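Local coordinates for protein thiamine pyrophosphokinase (Saccharomyces cerevisiae, PDB 1IG0) that transfers a pyrophosphate group from ATP to thiamine, making thiamine diphosphate and AMP, and works as a homodimer, at residues M25-L30 / T235-D240; L226-K231 / I304-E309; N245-N250 / D313-F318. All blocks are in the same frame, centred on the assembly; numbering follows the deposited sequence.

Contact 1 (M25-L30 / T235-D240); sequences MNLKEL and TLIEYD
Met25 and Glu238 are joined by a short backbone bond, Glu238 N to Met25 O at 2.7 Å. Two more, Met25 N to Leu236 O and Leu27 N to Glu238 O, complete the parallel pairing. On one face of the sheet Met25 and Ile237 lie side by side, Met25 CE 3.5 Å from Ile237 CG2. That same CG2 takes Leu27 CG at 3.8 Å, so the branch touches both side chains. Asn26 lies on the other face with Glu238. Its CG is anti to the backbone N (chi1 -168°), and its OD1 accepts from Lys28 N on a lone pair at 3.1 Å, an Asx turn where the chain leaves the strand. OD1 also takes a water that accepts from Asp240 N, while ND2 donates to a second water, whose bond on to Glu238 OE1 is weak. An alanine at Asn26 would probably leave Lys28 N without this acceptor and break both water bridges, to Asp240 N and to Glu238 OE1. Lys28 NZ and Asp240 OD1, 4.4 Å apart, share a third water; OD1 also caps Phe243 N. Strand 23-26 edges a mixed sheet beside strand 235-238, with 295-300 beyond; Met25 and Leu27 pack on Phe228 of strand 225-230.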
loop_
_atom_site.group_PDB
_atom_site.type_symbol
_atom_site.label_atom_id
_atom_site.label_comp_id
_atom_site.label_asym_id
_atom_site.label_seq_id
_atom_site.Cartn_x
_atom_site.Cartn_y
_atom_site.Cartn_z
ATOM N N MET B 25 -23.684 2.388 7.355
ATOM C CA MET B 25 -22.903 1.242 7.794
ATOM C C MET B 25 -22.216 1.497 9.129
ATOM O O MET B 25 -21.805 2.618 9.418
ATOM C CB MET B 25 -21.849 0.870 6.750
ATOM C CG MET B 25 -20.854 1.973 6.481
ATOM S SD MET B 25 -19.142 1.446 6.638
ATOM C CE MET B 25 -18.818 1.851 8.352
ATOM N N ASN B 26 -22.101 0.453 9.944
ATOM C CA ASN B 26 -21.449 0.568 11.243
ATOM C C ASN B 26 -20.084 -0.100 11.117
ATOM O O ASN B 26 -19.975 -1.188 10.554
ATOM C CB ASN B 26 -22.284 -0.127 12.323
ATOM C CG ASN B 26 -21.818 0.207 13.729
ATOM O OD1 ASN B 26 -20.680 -0.076 14.104
ATOM N ND2 ASN B 26 -22.700 0.815 14.515
ATOM N N LEU B 27 -19.047 0.552 11.634
ATOM C CA LEU B 27 -17.691 0.017 11.553
ATOM C C LEU B 27 -17.542 -1.398 12.099
ATOM O O LEU B 27 -16.793 -2.203 11.547
ATOM C CB LEU B 27 -16.714 0.951 12.274
ATOM C CG LEU B 27 -16.433 2.285 11.578
ATOM C CD1 LEU B 27 -15.514 3.131 12.442
ATOM C CD2 LEU B 27 -15.800 2.025 10.218
ATOM N N LYS B 28 -18.253 -1.704 13.179
ATOM C CA LYS B 28 -18.177 -3.031 13.782
ATOM C C LYS B 28 -18.656 -4.137 12.850
ATOM O O LYS B 28 -18.163 -5.265 12.906
ATOM C CB LYS B 28 -18.996 -3.075 15.073
ATOM C CG LYS B 28 -18.343 -2.361 16.240
ATOM C CD LYS B 28 -19.253 -2.347 17.452
ATOM C CE LYS B 28 -18.578 -1.676 18.634
ATOM N NZ LYS B 28 -19.538 -1.420 19.739
ATOM N N GLU B 29 -19.612 -3.809 11.988
ATOM C CA GLU B 29 -20.173 -4.783 11.061
ATOM C C GLU B 29 -19.157 -5.265 10.031
ATOM O O GLU B 29 -19.362 -6.293 9.383
ATOM C CB GLU B 29 -21.397 -4.185 10.367
ATOM C CG GLU B 29 -22.364 -3.523 11.339
ATOM C CD GLU B 29 -23.648 -3.064 10.683
ATOM O OE1 GLU B 29 -23.577 -2.389 9.633
ATOM O OE2 GLU B 29 -24.730 -3.372 11.227
ATOM N N LEU B 30 -18.063 -4.525 9.880
ATOM C CA LEU B 30 -17.016 -4.903 8.937
ATOM C C LEU B 30 -16.291 -6.134 9.470
ATOM O O LEU B 30 -15.749 -6.929 8.705
ATOM C CB LEU B 30 -16.008 -3.761 8.762
ATOM C CG LEU B 30 -16.484 -2.467 8.096
ATOM C CD1 LEU B 30 -15.408 -1.402 8.228
ATOM C CD2 LEU B 30 -16.808 -2.721 6.632
ATOM N N THR B 235 -22.470 8.232 2.042
ATOM C CA THR B 235 -22.398 7.068 2.916
ATOM C C THR B 235 -22.227 7.544 4.350
ATOM O O THR B 235 -21.352 8.360 4.642
ATOM C CB THR B 235 -21.204 6.155 2.558
ATOM O OG1 THR B 235 -21.428 5.541 1.284
ATOM C CG2 THR B 235 -21.031 5.069 3.607
ATOM N N LEU B 236 -23.072 7.038 5.241
ATOM C CA LEU B 236 -23.000 7.415 6.643
ATOM C C LEU B 236 -22.303 6.327 7.447
ATOM O O LEU B 236 -22.799 5.204 7.553
ATOM C CB LEU B 236 -24.404 7.645 7.210
ATOM C CG LEU B 236 -24.457 8.085 8.677
ATOM C CD1 LEU B 236 -23.915 9.502 8.805
ATOM C CD2 LEU B 236 -25.887 8.014 9.185
ATOM N N ILE B 237 -21.144 6.665 8.002
ATOM C CA ILE B 237 -20.381 5.729 8.816
ATOM C C ILE B 237 -20.817 5.903 10.267
ATOM O O ILE B 237 -20.730 6.998 10.824
ATOM C CB ILE B 237 -18.870 6.003 8.704
ATOM C CG1 ILE B 237 -18.424 5.849 7.249
ATOM C CG2 ILE B 237 -18.100 5.052 9.612
ATOM C CD1 ILE B 237 -17.004 6.272 7.005
ATOM N N GLU B 238 -21.293 4.822 10.874
ATOM C CA GLU B 238 -21.753 4.874 12.254
ATOM C C GLU B 238 -20.818 4.144 13.209
ATOM O O GLU B 238 -20.149 3.181 12.832
ATOM C CB GLU B 238 -23.162 4.284 12.353
ATOM C CG GLU B 238 -24.189 5.010 11.501
ATOM C CD GLU B 238 -25.594 4.486 11.712
ATOM O OE1 GLU B 238 -26.048 4.447 12.874
ATOM O OE2 GLU B 238 -26.249 4.117 10.716
ATOM N N TYR B 239 -20.772 4.618 14.449
ATOM C CA TYR B 239 -19.927 4.011 15.465
ATOM C C TYR B 239 -20.341 4.399 16.875
ATOM O O TYR B 239 -20.794 5.517 17.119
ATOM C CB TYR B 239 -18.460 4.394 15.232
ATOM C CG TYR B 239 -18.231 5.863 14.937
ATOM C CD1 TYR B 239 -18.284 6.825 15.950
ATOM C CD2 TYR B 239 -17.973 6.293 13.635
ATOM C CE1 TYR B 239 -18.082 8.183 15.668
ATOM C CE2 TYR B 239 -17.771 7.644 13.343
ATOM C CZ TYR B 239 -17.826 8.584 14.361
ATOM O OH TYR B 239 -17.630 9.917 14.065
ATOM N N ASP B 240 -20.209 3.450 17.796
ATOM C CA ASP B 240 -20.527 3.704 19.190
ATOM C C ASP B 240 -19.377 4.552 19.723
ATOM O O ASP B 240 -18.208 4.231 19.505
ATOM C CB ASP B 240 -20.621 2.389 19.966
ATOM C CG ASP B 240 -20.572 2.593 21.466
ATOM O OD1 ASP B 240 -19.532 2.267 22.076
ATOM O OD2 ASP B 240 -21.568 3.087 22.034
HETATM O O HOH W 1 -20.017 0.748 16.977
HETATM O O HOH W 2 -25.384 1.664 13.221
HETATM O O HOH W 3 -19.279 -0.501 22.104
#

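Contact 2 (L226-K231 / I304-E309); sequences LIFLIK and IILNVE
Ile304 O accepts from Ile230 N at 2.8 Å in a nearly straight bond (174° at the hydrogen), and Leu229 CA adds a CA-H...O contact to the same oxygen. Ile304 N returns a bond to Ile230 O. The same two-bond pairing recurs at Phe228 with Leu306 and at Leu226 with Val308, giving an antiparallel register in which Ile227-Asn307 and Leu229-Ile305 are the non-hydrogen-bonded pairs. Leu306 O does double duty: it accepts from Phe228 N and stands 3.8 Å above one face of the Phe228 ring, toward the rim. Phe228 CG sits between the backbone N and the carbonyl carbon (chi1 55°), and the end of the side chain comes nearer to strand 304-310. Its CZ touches Leu306 CD2 at 3.5 Å, and Val308 CG2 meets the ring edge, 3.8 Å from CE2. Ile230 crosses Leu306 on this side of the sheet, CG1 to Leu306 CB at 3.6 Å. On the opposite face, the CG2 methyls of Ile227 and Ile305 meet at 3.6 Å. That face is covered by helix 196-212, through Leu206 and Tyr207, and by Phe196 of the second subunit on Ile227. In the mixed sheet, strands 225-230 and 304-310 are flanked by strands 216-221 and 248-254.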
loop_
_atom_site.group_PDB
_atom_site.type_symbol
_atom_site.label_atom_id
_atom_site.label_comp_id
_atom_site.label_asym_id
_atom_site.label_seq_id
_atom_site.Cartn_x
_atom_site.Cartn_y
_atom_site.Cartn_z
ATOM N N LEU B 226 -8.286 -0.860 8.843
ATOM C CA LEU B 226 -9.457 -1.544 8.332
ATOM C C LEU B 226 -9.533 -0.792 7.009
ATOM O O LEU B 226 -9.569 0.441 6.993
ATOM C CB LEU B 226 -10.702 -1.259 9.175
ATOM C CG LEU B 226 -10.890 -2.064 10.461
ATOM C CD1 LEU B 226 -12.181 -1.633 11.143
ATOM C CD2 LEU B 226 -10.937 -3.549 10.133
ATOM N N ILE B 227 -9.514 -1.517 5.901
ATOM C CA ILE B 227 -9.550 -0.878 4.597
ATOM C C ILE B 227 -10.745 -1.411 3.835
ATOM O O ILE B 227 -10.889 -2.621 3.663
ATOM C CB ILE B 227 -8.253 -1.174 3.817
ATOM C CG1 ILE B 227 -7.042 -0.783 4.671
ATOM C CG2 ILE B 227 -8.242 -0.407 2.500
ATOM C CD1 ILE B 227 -5.707 -1.242 4.105
ATOM N N PHE B 228 -11.605 -0.504 3.389
ATOM C CA PHE B 228 -12.803 -0.899 2.667
ATOM C C PHE B 228 -13.273 0.175 1.696
ATOM O O PHE B 228 -12.741 1.284 1.679
ATOM C CB PHE B 228 -13.909 -1.231 3.669
ATOM C CG PHE B 228 -14.199 -0.121 4.635
ATOM C CD1 PHE B 228 -15.273 0.737 4.427
ATOM C CD2 PHE B 228 -13.388 0.078 5.749
ATOM C CE1 PHE B 228 -15.536 1.780 5.315
ATOM C CE2 PHE B 228 -13.643 1.117 6.641
ATOM C CZ PHE B 228 -14.719 1.969 6.424
ATOM N N LEU B 229 -14.277 -0.156 0.893
ATOM C CA LEU B 229 -14.786 0.785 -0.091
ATOM C C LEU B 229 -16.007 1.560 0.380
ATOM O O LEU B 229 -16.895 1.015 1.038
ATOM C CB LEU B 229 -15.109 0.052 -1.397
ATOM C CG LEU B 229 -15.493 0.915 -2.603
ATOM C CD1 LEU B 229 -15.055 0.227 -3.884
ATOM C CD2 LEU B 229 -16.991 1.171 -2.604
ATOM N N ILE B 230 -16.024 2.843 0.036
ATOM C CA ILE B 230 -17.119 3.741 0.370
ATOM C C ILE B 230 -17.871 4.056 -0.923
ATOM O O ILE B 230 -17.308 4.632 -1.854
ATOM C CB ILE B 230 -16.584 5.058 0.985
ATOM C CG1 ILE B 230 -16.060 4.794 2.399
ATOM C CG2 ILE B 230 -17.671 6.124 0.984
ATOM C CD1 ILE B 230 -17.115 4.287 3.361
ATOM N N LYS B 231 -19.139 3.661 -0.984
ATOM C CA LYS B 231 -19.949 3.911 -2.171
ATOM C C LYS B 231 -20.198 5.404 -2.364
ATOM O O LYS B 231 -20.309 6.168 -1.404
ATOM C CB LYS B 231 -21.285 3.171 -2.070
ATOM C CG LYS B 231 -21.183 1.645 -2.120
ATOM C CD LYS B 231 -21.335 1.083 -3.533
ATOM C CE LYS B 231 -20.013 0.955 -4.287
ATOM N NZ LYS B 231 -20.212 0.437 -5.684
ATOM N N ILE B 304 -14.757 5.474 -3.383
ATOM C CA ILE B 304 -13.397 5.729 -2.931
ATOM C C ILE B 304 -13.040 4.712 -1.858
ATOM O O ILE B 304 -13.915 4.036 -1.316
ATOM C CB ILE B 304 -13.229 7.142 -2.327
ATOM C CG1 ILE B 304 -14.020 7.256 -1.022
ATOM C CG2 ILE B 304 -13.678 8.195 -3.328
ATOM C CD1 ILE B 304 -13.567 8.415 -0.141
ATOM N N ILE B 305 -11.752 4.601 -1.557
ATOM C CA ILE B 305 -11.292 3.677 -0.533
ATOM C C ILE B 305 -11.086 4.453 0.759
ATOM O O ILE B 305 -10.559 5.565 0.747
ATOM C CB ILE B 305 -9.953 3.019 -0.919
ATOM C CG1 ILE B 305 -10.082 2.335 -2.284
ATOM C CG2 ILE B 305 -9.542 2.013 0.150
ATOM C CD1 ILE B 305 -11.153 1.255 -2.345
ATOM N N LEU B 306 -11.511 3.867 1.871
ATOM C CA LEU B 306 -11.358 4.501 3.169
ATOM C C LEU B 306 -10.551 3.581 4.065
ATOM O O LEU B 306 -10.757 2.365 4.075
ATOM C CB LEU B 306 -12.726 4.754 3.806
ATOM C CG LEU B 306 -12.735 5.468 5.157
ATOM C CD1 LEU B 306 -12.386 6.932 4.964
ATOM C CD2 LEU B 306 -14.104 5.337 5.789
ATOM N N ASN B 307 -9.608 4.157 4.796
ATOM C CA ASN B 307 -8.818 3.370 5.720
ATOM C C ASN B 307 -9.110 3.963 7.087
ATOM O O ASN B 307 -9.119 5.184 7.259
ATOM C CB ASN B 307 -7.322 3.460 5.391
ATOM C CG ASN B 307 -6.662 4.697 5.968
ATOM O OD1 ASN B 307 -6.098 4.662 7.064
ATOM N ND2 ASN B 307 -6.734 5.799 5.235
ATOM N N VAL B 308 -9.397 3.097 8.048
ATOM C CA VAL B 308 -9.688 3.544 9.397
ATOM C C VAL B 308 -8.677 2.900 10.323
ATOM O O VAL B 308 -8.646 1.678 10.474
ATOM C CB VAL B 308 -11.113 3.140 9.835
ATOM C CG1 VAL B 308 -11.348 3.546 11.284
ATOM C CG2 VAL B 308 -12.139 3.802 8.926
ATOM N N GLU B 309 -7.834 3.727 10.927
ATOM C CA GLU B 309 -6.820 3.228 11.833
ATOM C C GLU B 309 -7.485 2.554 13.019
ATOM O O GLU B 309 -8.425 3.092 13.605
ATOM C CB GLU B 309 -5.924 4.371 12.311
ATOM C CG GLU B 309 -4.965 3.983 13.421
ATOM C CD GLU B 309 -4.002 5.097 13.766
ATOM O OE1 GLU B 309 -4.444 6.263 13.831
ATOM O OE2 GLU B 309 -2.807 4.803 13.980
#

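Contact 3 (N245-N250 / D313-F318); sequences NTCIGN and DKLIDF
Cys247 and Phe318 make a sulfur-aromatic contact: SG lies 4.0 Å from the centroid of the Phe318 ring, 39° off its normal, an oblique approach. The sulfur is about equally near two ring carbons, CD1 and CE1, with SG to Phe318 CD1 at 3.5 Å. It gets there because SG is anti to the carbonyl carbon and beside the backbone N (chi1 -42°). Cys247 SG also lies 3.5 Å from Lys314 O, with Lys314 CB nearby.

Further contacts are apolar. Cys247 CB presses on Leu315 CD1 at 3.5 Å, closer than usual for two carbons. Thr246 meets the far end of the phenylalanine, its CB 3.6 Å from Phe318 CZ, again obliquely to the ring. Its CG2 methyl lies 3.8 Å from Phe318 CE1 and an equal distance from Lys314 CG, the threonine and lysine side chains crossing at about a right angle. Lys314 thus takes part through the start of its chain, while its amino end leads away.

Phe318 N donates to Leu315 O at 2.8 Å, a backbone bond within the C-terminal segment, and both Lys314 O and Leu315 O lie at the edge of the Phe318 ring, in its plane. Thr246 OG1 is bonded to Gln242 NE2, one turn earlier in the helix.

The contact therefore packs the end of helix 241-247, where the chain passes into strand 248-254, against the short, weakly bonded helix 312-315 and the C-terminal residues that follow it. Beyond them, Leu315 reaches Leu54 of helix 52-61 and Ile310 of strand 304-310.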
loop_
_atom_site.group_PDB
_atom_site.type_symbol
_atom_site.label_atom_id
_atom_site.label_comp_id
_atom_site.label_asym_id
_atom_site.label_seq_id
_atom_site.Cartn_x
_atom_site.Cartn_y
_atom_site.Cartn_z
ATOM N N ASN B 245 -13.699 5.766 20.574
ATOM C CA ASN B 245 -12.665 6.335 21.436
ATOM C C ASN B 245 -11.612 5.322 21.869
ATOM O O ASN B 245 -10.440 5.664 22.027
ATOM C CB ASN B 245 -13.295 6.958 22.686
ATOM C CG ASN B 245 -14.095 8.204 22.377
ATOM O OD1 ASN B 245 -13.619 9.103 21.684
ATOM N ND2 ASN B 245 -15.315 8.274 22.901
ATOM N N THR B 246 -12.029 4.075 22.053
ATOM C CA THR B 246 -11.121 3.028 22.500
ATOM C C THR B 246 -10.341 2.314 21.401
ATOM O O THR B 246 -9.166 1.999 21.587
ATOM C CB THR B 246 -11.879 1.952 23.315
ATOM O OG1 THR B 246 -12.602 2.580 24.379
ATOM C CG2 THR B 246 -10.906 0.937 23.907
ATOM N N CYS B 247 -10.978 2.077 20.258
ATOM C CA CYS B 247 -10.323 1.336 19.182
ATOM C C CYS B 247 -10.035 2.062 17.872
ATOM O O CYS B 247 -9.383 1.495 16.997
ATOM C CB CYS B 247 -11.151 0.090 18.859
ATOM S SG CYS B 247 -11.786 -0.784 20.305
ATOM N N ILE B 248 -10.497 3.298 17.719
ATOM C CA ILE B 248 -10.276 4.003 16.460
ATOM C C ILE B 248 -9.312 5.180 16.529
ATOM O O ILE B 248 -9.343 5.973 17.471
ATOM C CB ILE B 248 -11.617 4.496 15.866
ATOM C CG1 ILE B 248 -12.590 3.320 15.743
ATOM C CG2 ILE B 248 -11.391 5.133 14.498
ATOM C CD1 ILE B 248 -12.065 2.160 14.905
ATOM N N GLY B 249 -8.458 5.278 15.515
ATOM C CA GLY B 249 -7.499 6.362 15.440
ATOM C C GLY B 249 -7.873 7.312 14.317
ATOM O O GLY B 249 -8.998 7.810 14.264
ATOM N N ASN B 250 -6.935 7.561 13.414
ATOM C CA ASN B 250 -7.184 8.450 12.288
ATOM C C ASN B 250 -7.836 7.695 11.133
ATOM O O ASN B 250 -8.116 6.501 11.237
ATOM C CB ASN B 250 -5.873 9.077 11.815
ATOM C CG ASN B 250 -5.196 9.892 12.897
ATOM O OD1 ASN B 250 -5.793 10.802 13.469
ATOM N ND2 ASN B 250 -3.940 9.574 13.182
ATOM N N ASP B 313 -5.283 -4.384 19.589
ATOM C CA ASP B 313 -5.346 -5.009 20.908
ATOM C C ASP B 313 -6.554 -4.586 21.746
ATOM O O ASP B 313 -6.773 -5.115 22.837
ATOM C CB ASP B 313 -4.059 -4.722 21.685
ATOM C CG ASP B 313 -2.819 -5.196 20.953
ATOM O OD1 ASP B 313 -2.760 -6.387 20.579
ATOM O OD2 ASP B 313 -1.897 -4.377 20.752
ATOM N N LYS B 314 -7.340 -3.645 21.231
ATOM C CA LYS B 314 -8.522 -3.148 21.936
ATOM C C LYS B 314 -9.838 -3.685 21.371
ATOM O O LYS B 314 -10.864 -3.685 22.051
ATOM C CB LYS B 314 -8.549 -1.618 21.886
ATOM C CG LYS B 314 -7.715 -0.930 22.956
ATOM C CD LYS B 314 -6.280 -1.429 22.993
ATOM C CE LYS B 314 -5.519 -0.749 24.115
ATOM N NZ LYS B 314 -6.294 -0.807 25.387
ATOM N N LEU B 315 -9.791 -4.140 20.126
ATOM C CA LEU B 315 -10.959 -4.662 19.420
ATOM C C LEU B 315 -11.771 -5.758 20.113
ATOM O O LEU B 315 -12.988 -5.639 20.256
ATOM C CB LEU B 315 -10.519 -5.163 18.042
ATOM C CG LEU B 315 -10.906 -4.371 16.790
ATOM C CD1 LEU B 315 -11.095 -2.899 17.107
ATOM C CD2 LEU B 315 -9.829 -4.572 15.739
ATOM N N ILE B 316 -11.096 -6.822 20.530
ATOM C CA ILE B 316 -11.750 -7.961 21.167
ATOM C C ILE B 316 -12.900 -7.643 22.127
ATOM O O ILE B 316 -13.925 -8.325 22.112
ATOM C CB ILE B 316 -10.718 -8.846 21.911
ATOM C CG1 ILE B 316 -11.388 -10.138 22.387
ATOM C CG2 ILE B 316 -10.124 -8.085 23.088
ATOM C CD1 ILE B 316 -10.421 -11.153 22.967
ATOM N N ASP B 317 -12.740 -6.611 22.949
ATOM C CA ASP B 317 -13.771 -6.251 23.920
ATOM C C ASP B 317 -15.068 -5.694 23.333
ATOM O O ASP B 317 -16.074 -5.601 24.036
ATOM C CB ASP B 317 -13.211 -5.255 24.939
ATOM C CG ASP B 317 -12.125 -5.860 25.807
ATOM O OD1 ASP B 317 -12.389 -6.896 26.455
ATOM O OD2 ASP B 317 -11.011 -5.298 25.847
ATOM N N PHE B 318 -15.053 -5.325 22.056
ATOM C CA PHE B 318 -16.252 -4.779 21.429
ATOM C C PHE B 318 -16.832 -5.697 20.355
ATOM O O PHE B 318 -17.847 -5.376 19.735
ATOM C CB PHE B 318 -15.954 -3.406 20.820
ATOM C CG PHE B 318 -15.425 -2.406 21.809
ATOM C CD1 PHE B 318 -14.109 -2.476 22.254
ATOM C CD2 PHE B 318 -16.251 -1.407 22.315
ATOM C CE1 PHE B 318 -13.622 -1.566 23.188
ATOM C CE2 PHE B 318 -15.774 -0.492 23.252
ATOM C CZ PHE B 318 -14.457 -0.572 23.689
#

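How the contacts relate
Contacts 1 and 2 pack two sheets face to face, their centres 11 Å apart: Ile237 CD1 lies 3.3 Å from Leu306 CD2, and Leu30 CD1 3.5 Å from Phe228 CE2. Strands 225-230 and 235-238 are consecutive, so the chain passes directly from one sheet to the other. Contact 3 continues from both: helix 241-247 follows strand 235-238, helix 312-315 follows strand 304-310, and Lys28 CE touches Phe318 CB at 3.8 Å. Backbone bonds probably join Glu309 to Gly249 and Asn250, making strands 304-310 and 248-254 neighbours. Bound thiamine is about 10 Å from the Asn307 side chain and about 14 Å from that of Ile237, so neither lines the pocket, consistent with a structural part for both contacts.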